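PDB 2SAS: sarcoplasmic calcium-binding proteins II, V, VI, and VII from Branchiostoma lanceolatum, which binds calcium ions through EF-hand loops and seems more abundant in fast-contracting muscles, a distribution from which no functional relationship can be established. Local coordinates for residues Gly44-Asp48 and Ala49-Ser53; Phe109-Lys112 and Gly113-Ser117. All coordinates share one frame; numbering follows the deposited sequence.

Contact 1: residues Gly44-Asp48 and Ala49-Ser53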
loop_
_atom_site.group_PDB
_atom_site.type_symbol
_atom_site.label_atom_id
_atom_site.label_comp_id
_atom_site.label_asym_id
_atom_site.label_seq_id
_atom_site.Cartn_x
_atom_site.Cartn_y
_atom_site.Cartn_z
ATOM N N GLY A 44 -23.670 16.849 -8.723
ATOM C CA GLY A 44 -24.501 17.399 -9.775
ATOM C C GLY A 44 -23.738 17.735 -11.039
ATOM O O GLY A 44 -24.387 18.211 -12.017
ATOM N N SER A 45 -22.422 17.471 -11.060
ATOM C CA SER A 45 -21.710 17.786 -12.326
ATOM C C SER A 45 -22.194 16.826 -13.411
ATOM O O SER A 45 -21.989 17.107 -14.576
ATOM C CB SER A 45 -20.201 17.662 -12.295
ATOM O OG SER A 45 -19.642 18.290 -11.155
ATOM N N LEU A 46 -22.720 15.709 -12.955
ATOM C CA LEU A 46 -23.185 14.637 -13.882
ATOM C C LEU A 46 -24.690 14.556 -13.759
ATOM O O LEU A 46 -25.205 14.796 -12.642
ATOM C CB LEU A 46 -22.433 13.366 -13.436
ATOM C CG LEU A 46 -21.314 12.767 -14.249
ATOM C CD1 LEU A 46 -20.435 13.805 -14.929
ATOM C CD2 LEU A 46 -20.405 11.873 -13.392
ATOM N N SER A 47 -25.398 14.221 -14.796
ATOM C CA SER A 47 -26.864 14.072 -14.683
ATOM C C SER A 47 -27.230 12.683 -14.135
ATOM O O SER A 47 -26.373 11.751 -14.050
ATOM C CB SER A 47 -27.482 14.241 -16.059
ATOM O OG SER A 47 -26.845 13.420 -16.980
ATOM N N ASP A 48 -28.491 12.529 -13.815
ATOM C CA ASP A 48 -29.049 11.256 -13.311
ATOM C C ASP A 48 -28.721 10.201 -14.374
ATOM O O ASP A 48 -28.148 9.141 -14.136
ATOM C CB ASP A 48 -30.522 11.421 -12.953
ATOM C CG ASP A 48 -31.322 10.234 -12.510
ATOM O OD1 ASP A 48 -31.016 9.592 -11.451
ATOM O OD2 ASP A 48 -32.351 9.875 -13.076
ATOM N N ALA A 49 -29.064 10.456 -15.603
ATOM C CA ALA A 49 -28.786 9.513 -16.697
ATOM C C ALA A 49 -27.319 9.073 -16.722
ATOM O O ALA A 49 -27.073 7.887 -17.006
ATOM C CB ALA A 49 -29.264 10.095 -18.018
ATOM N N ASP A 50 -26.372 9.979 -16.483
ATOM C CA ASP A 50 -24.947 9.630 -16.521
ATOM C C ASP A 50 -24.627 8.595 -15.436
ATOM O O ASP A 50 -23.836 7.679 -15.696
ATOM C CB ASP A 50 -24.016 10.840 -16.371
ATOM C CG ASP A 50 -24.149 11.848 -17.490
ATOM O OD1 ASP A 50 -24.355 11.390 -18.606
ATOM O OD2 ASP A 50 -24.106 13.068 -17.242
ATOM N N TYR A 51 -25.214 8.763 -14.262
ATOM C CA TYR A 51 -24.983 7.810 -13.163
ATOM C C TYR A 51 -25.584 6.460 -13.500
ATOM O O TYR A 51 -25.037 5.405 -13.221
ATOM C CB TYR A 51 -25.516 8.384 -11.894
ATOM C CG TYR A 51 -24.635 9.503 -11.372
ATOM C CD1 TYR A 51 -23.327 9.231 -10.954
ATOM C CD2 TYR A 51 -25.081 10.810 -11.339
ATOM C CE1 TYR A 51 -22.495 10.220 -10.469
ATOM C CE2 TYR A 51 -24.249 11.815 -10.837
ATOM C CZ TYR A 51 -22.987 11.532 -10.375
ATOM O OH TYR A 51 -22.210 12.541 -9.873
ATOM N N LYS A 52 -26.748 6.564 -14.180
ATOM C CA LYS A 52 -27.444 5.347 -14.602
ATOM C C LYS A 52 -26.600 4.570 -15.582
ATOM O O LYS A 52 -26.420 3.340 -15.404
ATOM C CB LYS A 52 -28.859 5.653 -15.073
ATOM C CG LYS A 52 -29.766 5.868 -13.828
ATOM C CD LYS A 52 -31.201 6.091 -14.322
ATOM C CE LYS A 52 -32.052 6.531 -13.119
ATOM N NZ LYS A 52 -33.484 6.587 -13.511
ATOM N N SER A 53 -26.024 5.257 -16.553
ATOM C CA SER A 53 -25.185 4.543 -17.539
ATOM C C SER A 53 -24.015 3.882 -16.843
ATOM O O SER A 53 -23.706 2.725 -17.114
ATOM C CB SER A 53 -24.691 5.491 -18.617
ATOM O OG SER A 53 -25.755 6.368 -18.929
#
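S47 and D50 grip each other at the start of helix 48-69, and OD2 of D50 is the atom that holds both donors. The hydroxyl OG of S47 lies 2.8 Å from D50 OD2, coming from above the carboxylate plane. The amide N of S47 reaches the same D50 OD2 at 3.0 Å, on its anti side and from the same face. D50 has CG beside its own backbone N (chi1 -63°), which turns the carboxylate back toward the chain entering the helix. With an alanine in place of D50, the amide and hydroxyl of S47 would probably lose their shared acceptor, and the first turn is likely to fray more easily. The close packing lies next to this grip, where CB of L46 rests 3.5 Å from CE2 of Y51, meeting the ring obliquely while CD2 of L46 approaches CE1 and CZ of Y51. Helix 28-42 closes this side: Y38 touches L46 and sets its ring nearly perpendicular to that of Y51, whose OH bonds to the carbonyl of K43. Backbone bonds from Y51 N to S47 O (3.2 Å) and from K52 N to D48 O (2.9 Å) begin the regular helix. The solvent side is looser. There D48 OD2 and NZ of the extended K52 form a long salt bridge of 3.5 Å, with CE of K52 also close to the carboxylate. S47 as N-cap, the D50-to-S47 amide bond that is one half of a capping box, and L46 against Y51 as a hydrophobic staple together make a classic helix N-terminus.

Contact 2: residues Phe109-Lys112 and Gly113-Ser117; sequences FLFK and GMDVS. With CA (calcium ion), chain D.
The F111 ring and the D115 carboxylate are the flat groups here, their planes 55° apart. CE2 of F111 comes within 4.1 Å of OD2 of D115, an oblique approach. OD1 of D115 binds the calcium ion at 2.2 Å and takes a weak hydrogen bond from the G118 amide, while OD2 accepts a hydrogen bond from the G120 amide, which steadies the group's rotation. In D115 the placing of CG anti to the backbone nitrogen (chi1 173°) carries the carboxylate out to the calcium ion, where OG of S117 joins it, 2.4 Å from the metal. D119, E126 and the carbonyl of I121 supply the other protein ligands. Behind the site the helix loosens. O of F111 takes the D115 amide N at 3.0 Å, nearly straight and in the carbonyl plane, but also the M114 amide N at 3.0 Å from above that plane. The G113 amide N likewise reaches L110 O at 3.3 Å, so three-residue bonds mix with four-residue ones before D115 centres an inverse gamma turn. This is the end of the entering helix of EF-hand 3, running into its loop. L110 and M114 pack on Y161 of helix 158-170, F111 on L158 at its start, and V122 of the loop touches both F111 and M114; E126 comes from helix 124-130.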
loop_
_atom_site.group_PDB
_atom_site.type_symbol
_atom_site.label_atom_id
_atom_site.label_comp_id
_atom_site.label_asym_id
_atom_site.label_seq_id
_atom_site.Cartn_x
_atom_site.Cartn_y
_atom_site.Cartn_z
ATOM N N PHE A 109 -12.537 2.762 -16.643
ATOM C CA PHE A 109 -13.062 3.284 -15.339
ATOM C C PHE A 109 -11.903 3.775 -14.505
ATOM O O PHE A 109 -11.906 4.895 -13.898
ATOM C CB PHE A 109 -14.006 2.243 -14.723
ATOM C CG PHE A 109 -14.552 2.613 -13.389
ATOM C CD1 PHE A 109 -13.846 2.311 -12.219
ATOM C CD2 PHE A 109 -15.746 3.347 -13.337
ATOM C CE1 PHE A 109 -14.365 2.736 -10.978
ATOM C CE2 PHE A 109 -16.274 3.753 -12.111
ATOM C CZ PHE A 109 -15.567 3.434 -10.950
ATOM N N LEU A 110 -10.869 2.970 -14.385
ATOM C CA LEU A 110 -9.658 3.342 -13.651
ATOM C C LEU A 110 -8.979 4.526 -14.332
ATOM O O LEU A 110 -8.577 5.473 -13.653
ATOM C CB LEU A 110 -8.703 2.160 -13.641
ATOM C CG LEU A 110 -8.597 1.341 -12.357
ATOM C CD1 LEU A 110 -9.809 1.600 -11.487
ATOM C CD2 LEU A 110 -8.423 -0.095 -12.796
ATOM N N PHE A 111 -8.870 4.489 -15.658
ATOM C CA PHE A 111 -8.208 5.623 -16.331
ATOM C C PHE A 111 -8.922 6.951 -16.095
ATOM O O PHE A 111 -8.216 7.922 -15.773
ATOM C CB PHE A 111 -7.981 5.425 -17.795
ATOM C CG PHE A 111 -7.280 6.572 -18.486
ATOM C CD1 PHE A 111 -5.898 6.704 -18.342
ATOM C CD2 PHE A 111 -7.999 7.427 -19.332
ATOM C CE1 PHE A 111 -5.225 7.722 -19.008
ATOM C CE2 PHE A 111 -7.319 8.421 -20.031
ATOM C CZ PHE A 111 -5.936 8.595 -19.852
ATOM N N LYS A 112 -10.221 7.011 -16.277
ATOM C CA LYS A 112 -11.027 8.234 -16.121
ATOM C C LYS A 112 -11.062 8.739 -14.700
ATOM O O LYS A 112 -11.401 9.915 -14.476
ATOM C CB LYS A 112 -12.473 8.019 -16.551
ATOM C CG LYS A 112 -12.723 8.051 -18.051
ATOM C CD LYS A 112 -13.908 7.160 -18.427
ATOM C CE LYS A 112 -13.905 6.869 -19.907
ATOM N NZ LYS A 112 -15.195 6.332 -20.397
ATOM N N GLY A 113 -10.728 7.910 -13.735
ATOM C CA GLY A 113 -10.723 8.381 -12.337
ATOM C C GLY A 113 -9.381 9.007 -12.037
ATOM O O GLY A 113 -9.203 9.669 -11.004
ATOM N N MET A 114 -8.438 8.756 -12.944
ATOM C CA MET A 114 -7.054 9.294 -12.741
ATOM C C MET A 114 -7.024 10.652 -13.458
ATOM O O MET A 114 -6.609 11.664 -12.880
ATOM C CB MET A 114 -6.027 8.319 -13.222
ATOM C CG MET A 114 -5.748 7.199 -12.298
ATOM S SD MET A 114 -4.865 5.897 -13.220
ATOM C CE MET A 114 -3.214 6.620 -13.213
ATOM N N ASP A 115 -7.529 10.634 -14.668
ATOM C CA ASP A 115 -7.603 11.845 -15.479
ATOM C C ASP A 115 -8.649 12.780 -14.888
ATOM O O ASP A 115 -9.670 13.051 -15.532
ATOM C CB ASP A 115 -7.852 11.431 -16.931
ATOM C CG ASP A 115 -8.116 12.504 -17.941
ATOM O OD1 ASP A 115 -7.765 13.687 -17.781
ATOM O OD2 ASP A 115 -8.677 12.129 -19.007
ATOM N N VAL A 116 -8.437 13.329 -13.696
ATOM C CA VAL A 116 -9.389 14.263 -13.092
ATOM C C VAL A 116 -9.818 15.420 -14.009
ATOM O O VAL A 116 -10.954 15.979 -13.844
ATOM C CB VAL A 116 -8.781 14.749 -11.762
ATOM C CG1 VAL A 116 -9.434 16.051 -11.278
ATOM C CG2 VAL A 116 -8.837 13.672 -10.684
ATOM N N SER A 117 -8.984 15.807 -14.984
ATOM C CA SER A 117 -9.323 16.938 -15.848
ATOM C C SER A 117 -10.083 16.643 -17.116
ATOM O O SER A 117 -10.478 17.666 -17.768
ATOM C CB SER A 117 -8.079 17.720 -16.255
ATOM O OG SER A 117 -7.365 16.975 -17.224
HETATM CA CA CA D . -5.995 14.962 -17.378
#

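Contacts 1 and 2 treat opposite ends of helices: residues 44-53 start helix 48-69, whereas residues 109-117 finish helix 103-114. They share no helix and do not touch, with centres about 16 Å apart and nearest atoms about 9 Å apart. Contact 1 is a surface feature away from the calcium sites, built from side-chain capping, a salt bridge and one apolar pair against helix 28-42. Contact 2 is partly buried and nearer the chain's centre; main-chain bonds dominate between its segments, and its acidic side chain serves a metal. An aspartate thus holds backbone and hydroxyl donors in contact 1 but a calcium ion in contact 2.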